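Pbp related beta-lactamase (Pyrococcus abyssi, PDB 2QMI) forms a self-compartmentalizing octameric peptidase related to penicillin-binding proteins and beta-lactamases, probably cleaving peptides in the archaeal cell. Local coordinates at residues A[14-19]-A[358-363]; A[377-382]-A[442-447]; A[18-23]-A[220-225]; A[404-409]-A[423-428]. All blocks are in the same frame, centred on the assembly; numbering follows the deposited sequence.

In the fold
Starting at the N terminus, the chain leaves helix 3-16 through residues 14-19 and goes straight into strand 21-28, so contacts 1 and 3 begin from the same place and share Lys18 and Val19. Contact 3 closes the shorter loop, to the hairpin strand 222-225, within the beta-lactamase-like part. Contact 1 closes a loop reaching on to helix 355-364, which leads into the eight-stranded barrel. Contact 2 opens only after that and links strands 378-384 and 442-446 inside the barrel, with contact 4, between strands 400-408 and 422-431, nested in its loop. No loops cross. Contact 1 also touches contact 4, where Ile362 and Arg359 pack on residues 408-409.

Contact 1: residues A[14-19]-A[358-363]; sequences MAERKV and YRERIL
Glu16, in the last turn of helix 3-16, sends an extended chain toward Glu360 of helix 355-364, its CG anti to the backbone N (chi1 156°). The two glutamates come from opposite directions, and OE2 of Glu16 stops 3.3 Å from OE2 of Glu360, two acceptors, close but not hydrogen-bonded. Their carboxylate planes are turned 60° apart. Lysines presumably offset this pairing of like charges: Lys364 makes salt bridges with both glutamates, and Lys13 makes one with Glu360. This surface contact ties the end of helix 3-16, in the beta-lactamase part, to helix 355-364, in the Pab87 octamerisation part. Arg17, the first residue to leave helical geometry, bends at chi2 and chi3, and its NH2 forms a salt bridge with OE2 of Glu360 at 3.4 Å, long and without hydrogen-bond geometry. The oxygen lies at the edge of the guanidinium, near its plane. The helix ends in a Schellman motif, with Lys18 at positive phi as the C' residue. Val19 N bonds to Met14 O at 2.8 Å, and Lys18 N to Ala15 O at 3.3 Å. The backbone O of Val19, which closes the motif, accepts a hydrogen bond from Trp130 NE1 of the second subunit.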
loop_
_atom_site.group_PDB
_atom_site.type_symbol
_atom_site.label_atom_id
_atom_site.label_comp_id
_atom_site.label_asym_id
_atom_site.label_seq_id
_atom_site.Cartn_x
_atom_site.Cartn_y
_atom_site.Cartn_z
ATOM N N MET A 14 -28.061 19.396 11.721
ATOM C CA MET A 14 -26.948 18.930 12.546
ATOM C C MET A 14 -26.610 17.479 12.218
ATOM O O MET A 14 -25.439 17.103 12.144
ATOM C CB MET A 14 -27.288 19.077 14.038
ATOM C CG MET A 14 -27.393 20.530 14.504
ATOM S SD MET A 14 -27.875 20.722 16.245
ATOM C CE MET A 14 -26.276 20.553 17.040
ATOM N N ALA A 15 -27.637 16.660 12.027
ATOM C CA ALA A 15 -27.418 15.260 11.681
ATOM C C ALA A 15 -26.721 15.177 10.318
ATOM O O ALA A 15 -25.664 14.567 10.173
ATOM C CB ALA A 15 -28.746 14.525 11.632
ATOM N N GLU A 16 -27.322 15.816 9.324
ATOM C CA GLU A 16 -26.794 15.816 7.966
ATOM C C GLU A 16 -25.379 16.363 7.801
ATOM O O GLU A 16 -24.561 15.774 7.097
ATOM C CB GLU A 16 -27.739 16.596 7.045
ATOM C CG GLU A 16 -27.058 17.151 5.802
ATOM C CD GLU A 16 -27.943 18.113 5.032
ATOM O OE1 GLU A 16 -29.004 17.663 4.547
ATOM O OE2 GLU A 16 -27.579 19.313 4.913
ATOM N N ARG A 17 -25.087 17.491 8.437
ATOM C CA ARG A 17 -23.770 18.109 8.294
ATOM C C ARG A 17 -22.824 17.749 9.437
ATOM O O ARG A 17 -21.734 18.323 9.566
ATOM C CB ARG A 17 -23.939 19.637 8.183
ATOM C CG ARG A 17 -24.900 20.084 7.065
ATOM C CD ARG A 17 -24.288 19.900 5.664
ATOM N NE ARG A 17 -23.299 20.938 5.370
ATOM C CZ ARG A 17 -23.580 22.087 4.759
ATOM N NH1 ARG A 17 -22.618 22.980 4.546
ATOM N NH2 ARG A 17 -24.818 22.325 4.324
ATOM N N LYS A 18 -23.250 16.789 10.254
ATOM C CA LYS A 18 -22.488 16.323 11.407
ATOM C C LYS A 18 -21.997 17.440 12.328
ATOM O O LYS A 18 -20.790 17.603 12.534
ATOM C CB LYS A 18 -21.298 15.466 10.962
ATOM C CG LYS A 18 -20.708 14.645 12.110
ATOM C CD LYS A 18 -19.958 13.402 11.633
ATOM C CE LYS A 18 -19.677 12.468 12.813
ATOM N NZ LYS A 18 -18.958 11.219 12.440
ATOM N N VAL A 19 -22.933 18.207 12.884
ATOM C CA VAL A 19 -22.584 19.292 13.800
ATOM C C VAL A 19 -22.782 18.779 15.231
ATOM O O VAL A 19 -23.821 18.208 15.551
ATOM C CB VAL A 19 -23.475 20.544 13.575
ATOM C CG1 VAL A 19 -23.002 21.684 14.466
ATOM C CG2 VAL A 19 -23.438 20.962 12.103
ATOM N N TYR A 358 -33.810 26.235 -0.581
ATOM C CA TYR A 358 -34.427 25.407 -1.620
ATOM C C TYR A 358 -33.414 24.913 -2.650
ATOM O O TYR A 358 -33.576 23.835 -3.235
ATOM C CB TYR A 358 -35.576 26.136 -2.331
ATOM C CG TYR A 358 -35.291 27.532 -2.846
ATOM C CD1 TYR A 358 -35.427 28.642 -2.014
ATOM C CD2 TYR A 358 -34.955 27.749 -4.187
ATOM C CE1 TYR A 358 -35.247 29.940 -2.501
ATOM C CE2 TYR A 358 -34.766 29.041 -4.687
ATOM C CZ TYR A 358 -34.917 30.133 -3.837
ATOM O OH TYR A 358 -34.749 31.415 -4.312
ATOM N N ARG A 359 -32.364 25.697 -2.866
ATOM C CA ARG A 359 -31.325 25.317 -3.814
ATOM C C ARG A 359 -30.601 24.054 -3.337
ATOM O O ARG A 359 -30.293 23.172 -4.137
ATOM C CB ARG A 359 -30.341 26.480 -3.993
ATOM C CG ARG A 359 -29.121 26.180 -4.862
ATOM C CD ARG A 359 -28.530 27.477 -5.436
ATOM N NE ARG A 359 -28.197 28.461 -4.404
ATOM C CZ ARG A 359 -27.119 28.401 -3.629
ATOM N NH1 ARG A 359 -26.260 27.397 -3.770
ATOM N NH2 ARG A 359 -26.894 29.344 -2.717
ATOM N N GLU A 360 -30.344 23.955 -2.035
ATOM C CA GLU A 360 -29.658 22.784 -1.497
ATOM C C GLU A 360 -30.521 21.534 -1.607
ATOM O O GLU A 360 -30.021 20.447 -1.904
ATOM C CB GLU A 360 -29.295 22.982 -0.028
ATOM C CG GLU A 360 -28.400 21.872 0.522
ATOM C CD GLU A 360 -28.678 21.560 1.981
ATOM O OE1 GLU A 360 -29.785 21.037 2.258
ATOM O OE2 GLU A 360 -27.798 21.836 2.843
ATOM N N ARG A 361 -31.817 21.692 -1.338
ATOM C CA ARG A 361 -32.752 20.576 -1.397
ATOM C C ARG A 361 -32.962 20.102 -2.830
ATOM O O ARG A 361 -32.951 18.905 -3.093
ATOM C CB ARG A 361 -34.104 20.968 -0.784
ATOM C CG ARG A 361 -35.158 19.866 -0.871
ATOM C CD ARG A 361 -36.441 20.239 -0.124
ATOM N NE ARG A 361 -36.879 21.599 -0.445
ATOM C CZ ARG A 361 -37.419 21.966 -1.602
ATOM N NH1 ARG A 361 -37.606 21.075 -2.562
ATOM N NH2 ARG A 361 -37.752 23.236 -1.808
ATOM N N ILE A 362 -33.149 21.042 -3.752
ATOM C CA ILE A 362 -33.356 20.697 -5.159
ATOM C C ILE A 362 -32.116 20.037 -5.768
ATOM O O ILE A 362 -32.227 19.050 -6.488
ATOM C CB ILE A 362 -33.730 21.946 -6.003
ATOM C CG1 ILE A 362 -34.993 22.611 -5.433
ATOM C CG2 ILE A 362 -33.964 21.548 -7.453
ATOM C CD1 ILE A 362 -36.126 21.641 -5.165
ATOM N N LEU A 363 -30.935 20.577 -5.476
ATOM C CA LEU A 363 -29.692 20.017 -5.998
ATOM C C LEU A 363 -29.422 18.606 -5.482
ATOM O O LEU A 363 -28.841 17.784 -6.198
ATOM C CB LEU A 363 -28.512 20.911 -5.637
ATOM C CG LEU A 363 -28.464 22.262 -6.351
ATOM C CD1 LEU A 363 -27.413 23.157 -5.687
ATOM C CD2 LEU A 363 -28.155 22.050 -7.839
#

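Contact 2: residues A[377-382]-A[442-447]; sequences IKFEVK and YRLIKS
Ile377 faces Tyr442 and Leu444 across the inside of the barrel, and its longer branch does most of the touching. From CB, CG1 takes the place between the backbone N and the carbonyl carbon (chi1 52°), where it meets CD2 of Leu444 at 3.9 Å. CD1 then runs straight on to Tyr442, 3.5 Å from its CD1 atom and 3.8 Å from CE1, crossing the tyrosine at about a right angle. The same methyl lies in the plane of the Phe379 ring, at its edge. Phe379 in turn brings CD2 to within 3.4 Å of Leu444 CD1, a tight fit, and 3.7 Å from Leu444 CD2, so both leucine methyls press on one corner of the ring. The contact is purely apolar; the polar tip of Tyr442 bonds instead to Glu118 of the third subunit. In the up-and-down barrel, strand 368-371 lies between strands 378-384 and 442-446, while Leu390 and Ala392 of strand 387-392 and Leu437 of strand 434-439 pack against this apolar group from the neighbouring strands.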
loop_
_atom_site.group_PDB
_atom_site.type_symbol
_atom_site.label_atom_id
_atom_site.label_comp_id
_atom_site.label_asym_id
_atom_site.label_seq_id
_atom_site.Cartn_x
_atom_site.Cartn_y
_atom_site.Cartn_z
ATOM N N ILE A 377 -23.170 3.754 -21.318
ATOM C CA ILE A 377 -22.219 4.623 -20.629
ATOM C C ILE A 377 -22.719 4.956 -19.234
ATOM O O ILE A 377 -23.928 5.068 -19.007
ATOM C CB ILE A 377 -21.964 5.928 -21.415
ATOM C CG1 ILE A 377 -23.292 6.611 -21.764
ATOM C CG2 ILE A 377 -21.163 5.619 -22.675
ATOM C CD1 ILE A 377 -23.123 7.884 -22.558
ATOM N N LYS A 378 -21.780 5.111 -18.302
ATOM C CA LYS A 378 -22.115 5.395 -16.905
ATOM C C LYS A 378 -21.497 6.689 -16.386
ATOM O O LYS A 378 -20.303 6.954 -16.604
ATOM C CB LYS A 378 -21.648 4.241 -16.004
ATOM C CG LYS A 378 -21.896 2.850 -16.562
ATOM C CD LYS A 378 -20.897 2.494 -17.657
ATOM C CE LYS A 378 -21.263 1.166 -18.320
ATOM N NZ LYS A 378 -21.343 0.064 -17.313
ATOM N N PHE A 379 -22.313 7.472 -15.679
ATOM C CA PHE A 379 -21.888 8.744 -15.105
ATOM C C PHE A 379 -22.392 8.879 -13.676
ATOM O O PHE A 379 -23.395 8.276 -13.307
ATOM C CB PHE A 379 -22.473 9.912 -15.898
ATOM C CG PHE A 379 -21.898 10.073 -17.270
ATOM C CD1 PHE A 379 -20.871 10.978 -17.502
ATOM C CD2 PHE A 379 -22.406 9.344 -18.340
ATOM C CE1 PHE A 379 -20.360 11.161 -18.784
ATOM C CE2 PHE A 379 -21.902 9.518 -19.628
ATOM C CZ PHE A 379 -20.878 10.429 -19.851
ATOM N N GLU A 380 -21.695 9.676 -12.873
ATOM C CA GLU A 380 -22.137 9.923 -11.511
ATOM C C GLU A 380 -22.165 11.422 -11.268
ATOM O O GLU A 380 -21.220 12.132 -11.608
ATOM C CB GLU A 380 -21.231 9.262 -10.471
ATOM C CG GLU A 380 -21.544 9.758 -9.056
ATOM C CD GLU A 380 -21.602 8.655 -8.013
ATOM O OE1 GLU A 380 -20.522 8.198 -7.561
ATOM O OE2 GLU A 380 -22.735 8.246 -7.651
ATOM N N VAL A 381 -23.269 11.898 -10.701
ATOM C CA VAL A 381 -23.414 13.306 -10.394
ATOM C C VAL A 381 -23.239 13.542 -8.893
ATOM O O VAL A 381 -23.894 12.907 -8.063
ATOM C CB VAL A 381 -24.790 13.835 -10.846
ATOM C CG1 VAL A 381 -25.032 15.225 -10.283
ATOM C CG2 VAL A 381 -24.845 13.879 -12.366
ATOM N N LYS A 382 -22.330 14.450 -8.559
ATOM C CA LYS A 382 -22.063 14.799 -7.178
ATOM C C LYS A 382 -22.121 16.316 -7.088
ATOM O O LYS A 382 -21.607 17.014 -7.960
ATOM C CB LYS A 382 -20.681 14.300 -6.768
ATOM N N TYR A 442 -25.940 13.323 -25.419
ATOM C CA TYR A 442 -26.464 12.208 -24.636
ATOM C C TYR A 442 -27.736 12.406 -23.815
ATOM O O TYR A 442 -28.174 13.523 -23.552
ATOM C CB TYR A 442 -25.376 11.717 -23.680
ATOM C CG TYR A 442 -24.015 11.486 -24.307
ATOM C CD1 TYR A 442 -23.743 10.328 -25.031
ATOM C CD2 TYR A 442 -22.982 12.410 -24.130
ATOM C CE1 TYR A 442 -22.481 10.088 -25.558
ATOM C CE2 TYR A 442 -21.705 12.178 -24.659
ATOM C CZ TYR A 442 -21.466 11.014 -25.368
ATOM O OH TYR A 442 -20.213 10.768 -25.875
ATOM N N ARG A 443 -28.318 11.275 -23.430
ATOM C CA ARG A 443 -29.481 11.222 -22.554
ATOM C C ARG A 443 -29.036 10.209 -21.501
ATOM O O ARG A 443 -28.548 9.133 -21.848
ATOM C CB ARG A 443 -30.740 10.695 -23.254
ATOM C CG ARG A 443 -31.875 10.457 -22.244
ATOM C CD ARG A 443 -33.165 9.921 -22.857
ATOM N NE ARG A 443 -34.211 9.785 -21.842
ATOM C CZ ARG A 443 -35.454 9.373 -22.081
ATOM N NH1 ARG A 443 -35.832 9.049 -23.308
ATOM N NH2 ARG A 443 -36.327 9.293 -21.089
ATOM N N LEU A 444 -29.191 10.557 -20.231
ATOM C CA LEU A 444 -28.787 9.682 -19.132
ATOM C C LEU A 444 -29.893 9.625 -18.074
ATOM O O LEU A 444 -30.533 10.635 -17.779
ATOM C CB LEU A 444 -27.491 10.213 -18.510
ATOM C CG LEU A 444 -26.319 10.364 -19.486
ATOM C CD1 LEU A 444 -25.232 11.234 -18.876
ATOM C CD2 LEU A 444 -25.783 8.988 -19.846
ATOM N N ILE A 445 -30.116 8.449 -17.500
ATOM C CA ILE A 445 -31.168 8.301 -16.503
ATOM C C ILE A 445 -30.637 7.764 -15.180
ATOM O O ILE A 445 -30.082 6.662 -15.119
ATOM C CB ILE A 445 -32.279 7.367 -17.018
ATOM C CG1 ILE A 445 -32.807 7.888 -18.360
ATOM C CG2 ILE A 445 -33.410 7.272 -15.980
ATOM C CD1 ILE A 445 -33.788 6.944 -19.040
ATOM N N LYS A 446 -30.823 8.554 -14.127
ATOM C CA LYS A 446 -30.360 8.211 -12.781
ATOM C C LYS A 446 -30.780 6.821 -12.303
ATOM O O LYS A 446 -31.940 6.441 -12.431
ATOM C CB LYS A 446 -30.864 9.263 -11.792
ATOM C CG LYS A 446 -30.815 8.842 -10.324
ATOM C CD LYS A 446 -29.640 9.451 -9.576
ATOM C CE LYS A 446 -29.708 10.969 -9.615
ATOM N NZ LYS A 446 -31.068 11.469 -9.250
ATOM N N SER A 447 -29.826 6.068 -11.756
ATOM C CA SER A 447 -30.089 4.731 -11.219
ATOM C C SER A 447 -30.921 4.824 -9.930
ATOM O O SER A 447 -30.379 4.462 -8.860
ATOM C CB SER A 447 -28.778 4.004 -10.901
ATOM O OG SER A 447 -28.063 3.662 -12.077
ATOM O OXT SER A 447 -32.099 5.262 -9.998
#

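Contact 3: residues A[18-23]-A[220-225]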
loop_
_atom_site.group_PDB
_atom_site.type_symbol
_atom_site.label_atom_id
_atom_site.label_comp_id
_atom_site.label_asym_id
_atom_site.label_seq_id
_atom_site.Cartn_x
_atom_site.Cartn_y
_atom_site.Cartn_z
ATOM N N LYS A 18 -23.250 16.789 10.254
ATOM C CA LYS A 18 -22.488 16.323 11.407
ATOM C C LYS A 18 -21.997 17.440 12.328
ATOM O O LYS A 18 -20.790 17.603 12.534
ATOM C CB LYS A 18 -21.298 15.466 10.962
ATOM C CG LYS A 18 -20.708 14.645 12.110
ATOM C CD LYS A 18 -19.958 13.402 11.633
ATOM C CE LYS A 18 -19.677 12.468 12.813
ATOM N NZ LYS A 18 -18.958 11.219 12.440
ATOM N N VAL A 19 -22.933 18.207 12.884
ATOM C CA VAL A 19 -22.584 19.292 13.800
ATOM C C VAL A 19 -22.782 18.779 15.231
ATOM O O VAL A 19 -23.821 18.208 15.551
ATOM C CB VAL A 19 -23.475 20.544 13.575
ATOM C CG1 VAL A 19 -23.002 21.684 14.466
ATOM C CG2 VAL A 19 -23.438 20.962 12.103
ATOM N N PRO A 20 -21.783 18.977 16.107
ATOM C CA PRO A 20 -21.832 18.532 17.507
ATOM C C PRO A 20 -22.936 19.180 18.360
ATOM O O PRO A 20 -23.776 18.486 18.927
ATOM C CB PRO A 20 -20.436 18.878 18.035
ATOM C CG PRO A 20 -19.577 18.943 16.781
ATOM C CD PRO A 20 -20.499 19.635 15.815
ATOM N N GLY A 21 -22.907 20.506 18.455
ATOM C CA GLY A 21 -23.886 21.223 19.251
ATOM C C GLY A 21 -24.160 22.615 18.708
ATOM O O GLY A 21 -23.370 23.144 17.929
ATOM N N ILE A 22 -25.281 23.203 19.127
ATOM C CA ILE A 22 -25.693 24.532 18.686
ATOM C C ILE A 22 -26.553 25.241 19.738
ATOM O O ILE A 22 -27.313 24.604 20.463
ATOM C CB ILE A 22 -26.522 24.448 17.375
ATOM C CG1 ILE A 22 -25.593 24.317 16.167
ATOM C CG2 ILE A 22 -27.435 25.663 17.246
ATOM C CD1 ILE A 22 -26.317 24.207 14.826
ATOM N N SER A 23 -26.427 26.564 19.815
ATOM C CA SER A 23 -27.224 27.353 20.748
ATOM C C SER A 23 -27.876 28.494 19.989
ATOM O O SER A 23 -27.300 29.015 19.036
ATOM C CB SER A 23 -26.354 27.915 21.875
ATOM O OG SER A 23 -26.084 26.921 22.844
ATOM N N GLY A 220 -13.909 12.347 7.773
ATOM C CA GLY A 220 -15.228 12.636 8.317
ATOM C C GLY A 220 -15.375 12.437 9.817
ATOM O O GLY A 220 -16.468 12.156 10.314
ATOM N N ARG A 221 -14.281 12.592 10.553
ATOM C CA ARG A 221 -14.321 12.421 12.003
ATOM C C ARG A 221 -14.225 13.782 12.677
ATOM O O ARG A 221 -13.484 14.655 12.223
ATOM C CB ARG A 221 -13.168 11.517 12.454
ATOM C CG ARG A 221 -13.153 10.175 11.705
ATOM C CD ARG A 221 -11.875 9.351 11.934
ATOM N NE ARG A 221 -10.663 10.076 11.558
ATOM C CZ ARG A 221 -9.560 9.499 11.078
ATOM N NH1 ARG A 221 -9.507 8.177 10.904
ATOM N NH2 ARG A 221 -8.500 10.242 10.778
ATOM N N LEU A 222 -15.006 13.968 13.738
ATOM C CA LEU A 222 -14.997 15.214 14.492
ATOM C C LEU A 222 -13.797 15.171 15.428
ATOM O O LEU A 222 -13.685 14.274 16.263
ATOM C CB LEU A 222 -16.289 15.352 15.308
ATOM C CG LEU A 222 -17.576 15.714 14.554
ATOM C CD1 LEU A 222 -18.777 15.500 15.454
ATOM C CD2 LEU A 222 -17.498 17.169 14.075
ATOM N N VAL A 223 -12.903 16.140 15.283
ATOM C CA VAL A 223 -11.701 16.213 16.104
ATOM C C VAL A 223 -11.751 17.440 17.003
ATOM O O VAL A 223 -11.859 18.565 16.522
ATOM C CB VAL A 223 -10.438 16.308 15.225
ATOM C CG1 VAL A 223 -9.195 16.307 16.106
ATOM C CG2 VAL A 223 -10.409 15.162 14.223
ATOM N N PRO A 224 -11.660 17.238 18.327
ATOM C CA PRO A 224 -11.701 18.358 19.274
ATOM C C PRO A 224 -10.505 19.296 19.160
ATOM O O PRO A 224 -9.365 18.856 19.024
ATOM C CB PRO A 224 -11.769 17.663 20.633
ATOM C CG PRO A 224 -10.995 16.407 20.399
ATOM C CD PRO A 224 -11.448 15.957 19.026
ATOM N N GLN A 225 -10.782 20.594 19.216
ATOM C CA GLN A 225 -9.747 21.616 19.129
ATOM C C GLN A 225 -10.100 22.757 20.070
ATOM O O GLN A 225 -11.208 23.298 20.013
ATOM C CB GLN A 225 -9.645 22.156 17.694
ATOM C CG GLN A 225 -9.075 21.162 16.693
ATOM C CD GLN A 225 -7.567 21.069 16.765
ATOM O OE1 GLN A 225 -6.947 21.490 17.743
ATOM N NE2 GLN A 225 -6.966 20.506 15.727
#
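The hairpin of strands 213-216 and 222-225 leans on the loop that joins helix 3-16 to strand 21-28, and Leu222 carries most of the join. Its CG lies anti to the carbonyl carbon (chi1 -75°), which points the forked end at Lys18 and Pro20. CD1 and CD2 of Leu222 both lie 3.8 Å from CG of Pro20, so the proline ring fits against the fork. CD2 of Leu222 lies 3.7 Å from Lys18 O, and CD1 of Leu222 4.0 Å from Lys18 CG. From there the lysine chain stretches out past Leu222, extended at every torsion, to the turn of the hairpin. There Lys18 NZ gives a weak hydrogen bond, 3.4 Å long, to O of Gly220, whose positive phi suits a glycine. Tyr214, on the partner strand of the hairpin, also packs on Pro20, and Trp130 of the second subunit packs on Leu222, so the join borders a subunit interface. With one long bond to a neutral carbonyl and no ion pair across the two segments, the contact rests mainly on apolar fit: the methylenes of Lys18 act as a hydrocarbon arm, and the bond from its ammonium group to the hairpin turn is weak.

Contact 4: residues A[404-409]-A[423-428]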
loop_
_atom_site.group_PDB
_atom_site.type_symbol
_atom_site.label_atom_id
_atom_site.label_comp_id
_atom_site.label_asym_id
_atom_site.label_seq_id
_atom_site.Cartn_x
_atom_site.Cartn_y
_atom_site.Cartn_z
ATOM N N PHE A 404 -22.564 24.897 -13.849
ATOM C CA PHE A 404 -23.089 26.036 -13.105
ATOM C C PHE A 404 -24.592 26.178 -13.299
ATOM O O PHE A 404 -25.055 26.403 -14.415
ATOM C CB PHE A 404 -22.412 27.326 -13.576
ATOM C CG PHE A 404 -20.999 27.497 -13.090
ATOM C CD1 PHE A 404 -20.218 26.396 -12.753
ATOM C CD2 PHE A 404 -20.439 28.767 -13.006
ATOM C CE1 PHE A 404 -18.897 26.556 -12.343
ATOM C CE2 PHE A 404 -19.121 28.942 -12.598
ATOM C CZ PHE A 404 -18.347 27.834 -12.265
ATOM N N PRO A 405 -25.377 26.051 -12.217
ATOM C CA PRO A 405 -26.829 26.185 -12.348
ATOM C C PRO A 405 -27.205 27.595 -12.782
ATOM O O PRO A 405 -26.801 28.567 -12.149
ATOM C CB PRO A 405 -27.331 25.856 -10.944
ATOM C CG PRO A 405 -26.319 24.885 -10.449
ATOM C CD PRO A 405 -25.027 25.536 -10.882
ATOM N N GLU A 406 -27.969 27.697 -13.867
ATOM C CA GLU A 406 -28.404 28.984 -14.397
ATOM C C GLU A 406 -29.899 29.096 -14.187
ATOM O O GLU A 406 -30.463 30.186 -14.272
ATOM C CB GLU A 406 -28.097 29.080 -15.894
ATOM C CG GLU A 406 -28.601 30.351 -16.578
ATOM C CD GLU A 406 -28.646 30.217 -18.104
ATOM O OE1 GLU A 406 -27.566 30.118 -18.737
ATOM O OE2 GLU A 406 -29.765 30.201 -18.677
ATOM N N VAL A 407 -30.542 27.961 -13.924
ATOM C CA VAL A 407 -31.984 27.937 -13.700
ATOM C C VAL A 407 -32.380 26.801 -12.755
ATOM O O VAL A 407 -32.156 25.621 -13.055
ATOM C CB VAL A 407 -32.759 27.771 -15.039
ATOM C CG1 VAL A 407 -34.269 27.773 -14.778
ATOM C CG2 VAL A 407 -32.403 28.903 -16.000
ATOM N N LEU A 408 -32.960 27.159 -11.608
ATOM C CA LEU A 408 -33.397 26.158 -10.636
ATOM C C LEU A 408 -34.882 26.213 -10.334
ATOM O O LEU A 408 -35.433 27.265 -10.020
ATOM C CB LEU A 408 -32.649 26.297 -9.315
ATOM C CG LEU A 408 -31.227 25.760 -9.242
ATOM C CD1 LEU A 408 -30.304 26.677 -10.021
ATOM C CD2 LEU A 408 -30.799 25.684 -7.791
ATOM N N GLU A 409 -35.519 25.056 -10.418
ATOM C CA GLU A 409 -36.935 24.921 -10.140
ATOM C C GLU A 409 -37.064 23.544 -9.513
ATOM O O GLU A 409 -36.128 22.748 -9.579
ATOM C CB GLU A 409 -37.746 25.033 -11.440
ATOM C CG GLU A 409 -37.574 26.401 -12.124
ATOM C CD GLU A 409 -38.335 26.536 -13.438
ATOM O OE1 GLU A 409 -38.168 25.671 -14.325
ATOM O OE2 GLU A 409 -39.095 27.526 -13.593
ATOM N N LYS A 423 -20.891 29.003 -23.481
ATOM C CA LYS A 423 -21.545 28.137 -22.512
ATOM C C LYS A 423 -22.402 27.051 -23.165
ATOM O O LYS A 423 -23.252 27.328 -24.021
ATOM C CB LYS A 423 -22.387 28.968 -21.532
ATOM C CG LYS A 423 -23.368 29.919 -22.181
ATOM C CD LYS A 423 -24.303 30.539 -21.141
ATOM C CE LYS A 423 -23.580 31.380 -20.105
ATOM N NZ LYS A 423 -24.560 31.967 -19.131
ATOM N N MET A 424 -22.141 25.809 -22.761
ATOM C CA MET A 424 -22.846 24.625 -23.245
ATOM C C MET A 424 -23.744 24.171 -22.084
ATOM O O MET A 424 -23.290 24.089 -20.941
ATOM C CB MET A 424 -21.823 23.545 -23.612
ATOM C CG MET A 424 -22.399 22.355 -24.343
ATOM S SD MET A 424 -21.099 21.279 -25.021
ATOM C CE MET A 424 -20.712 20.250 -23.538
ATOM N N TYR A 425 -25.008 23.865 -22.364
ATOM C CA TYR A 425 -25.929 23.497 -21.294
ATOM C C TYR A 425 -26.284 22.035 -21.075
ATOM O O TYR A 425 -26.204 21.200 -21.980
ATOM C CB TYR A 425 -27.241 24.263 -21.458
ATOM C CG TYR A 425 -27.087 25.754 -21.630
ATOM C CD1 TYR A 425 -26.522 26.290 -22.796
ATOM C CD2 TYR A 425 -27.541 26.635 -20.648
ATOM C CE1 TYR A 425 -26.419 27.669 -22.978
ATOM C CE2 TYR A 425 -27.442 28.016 -20.818
ATOM C CZ TYR A 425 -26.885 28.526 -21.984
ATOM O OH TYR A 425 -26.823 29.898 -22.166
ATOM N N ALA A 426 -26.705 21.758 -19.844
ATOM C CA ALA A 426 -27.152 20.434 -19.427
ATOM C C ALA A 426 -28.520 20.672 -18.779
ATOM O O ALA A 426 -28.787 21.765 -18.275
ATOM C CB ALA A 426 -26.180 19.832 -18.416
ATOM N N GLU A 427 -29.389 19.666 -18.809
ATOM C CA GLU A 427 -30.719 19.795 -18.212
ATOM C C GLU A 427 -31.097 18.563 -17.407
ATOM O O GLU A 427 -30.940 17.437 -17.872
ATOM C CB GLU A 427 -31.788 20.034 -19.283
ATOM C CG GLU A 427 -31.722 21.391 -19.961
ATOM C CD GLU A 427 -30.976 21.356 -21.286
ATOM O OE1 GLU A 427 -31.398 20.606 -22.197
ATOM O OE2 GLU A 427 -29.972 22.087 -21.422
ATOM N N PHE A 428 -31.584 18.795 -16.194
ATOM C CA PHE A 428 -32.009 17.732 -15.293
ATOM C C PHE A 428 -33.530 17.792 -15.168
ATOM O O PHE A 428 -34.078 18.837 -14.818
ATOM C CB PHE A 428 -31.385 17.933 -13.907
ATOM C CG PHE A 428 -29.923 17.600 -13.840
ATOM C CD1 PHE A 428 -29.502 16.280 -13.713
ATOM C CD2 PHE A 428 -28.962 18.603 -13.921
ATOM C CE1 PHE A 428 -28.146 15.964 -13.668
ATOM C CE2 PHE A 428 -27.601 18.296 -13.877
ATOM C CZ PHE A 428 -27.196 16.976 -13.751
#
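Glu406 points its carboxylate at the edge of the Tyr425 ring, with the two planes almost perpendicular at 89°. The carboxylate carbon CD lies in the plane of the ring, and Glu406 OE1 lies 3.0 Å from Tyr425 CE2, a short contact of the C-H...O kind. An anion at a ring edge meets the positive rim of the aromatic, so the approach is probably favourable. Glu406 gets there with an extended chain, its CG anti to the backbone N (chi1 176°). From further along strand 422-431, Lys423 bends at chi3 and brings its NZ to 3.6 Å from OE1 of Glu406, a long salt bridge. One glutamate oxygen thus serves both the ammonium group and the ring edge. The aromatic faces have lysines too: Lys414 makes a cation-pi contact with Tyr425, and Lys423 makes one with Tyr416. All of this lies on the surface of the barrel, bridging strands 400-408 and 422-431 over strand 412-419, which runs between them and supplies Lys414 and Tyr416. At residue 406, where strand 400-408 turns its corner, Glu406 and Val407 both face Lys414 in a classic beta bulge.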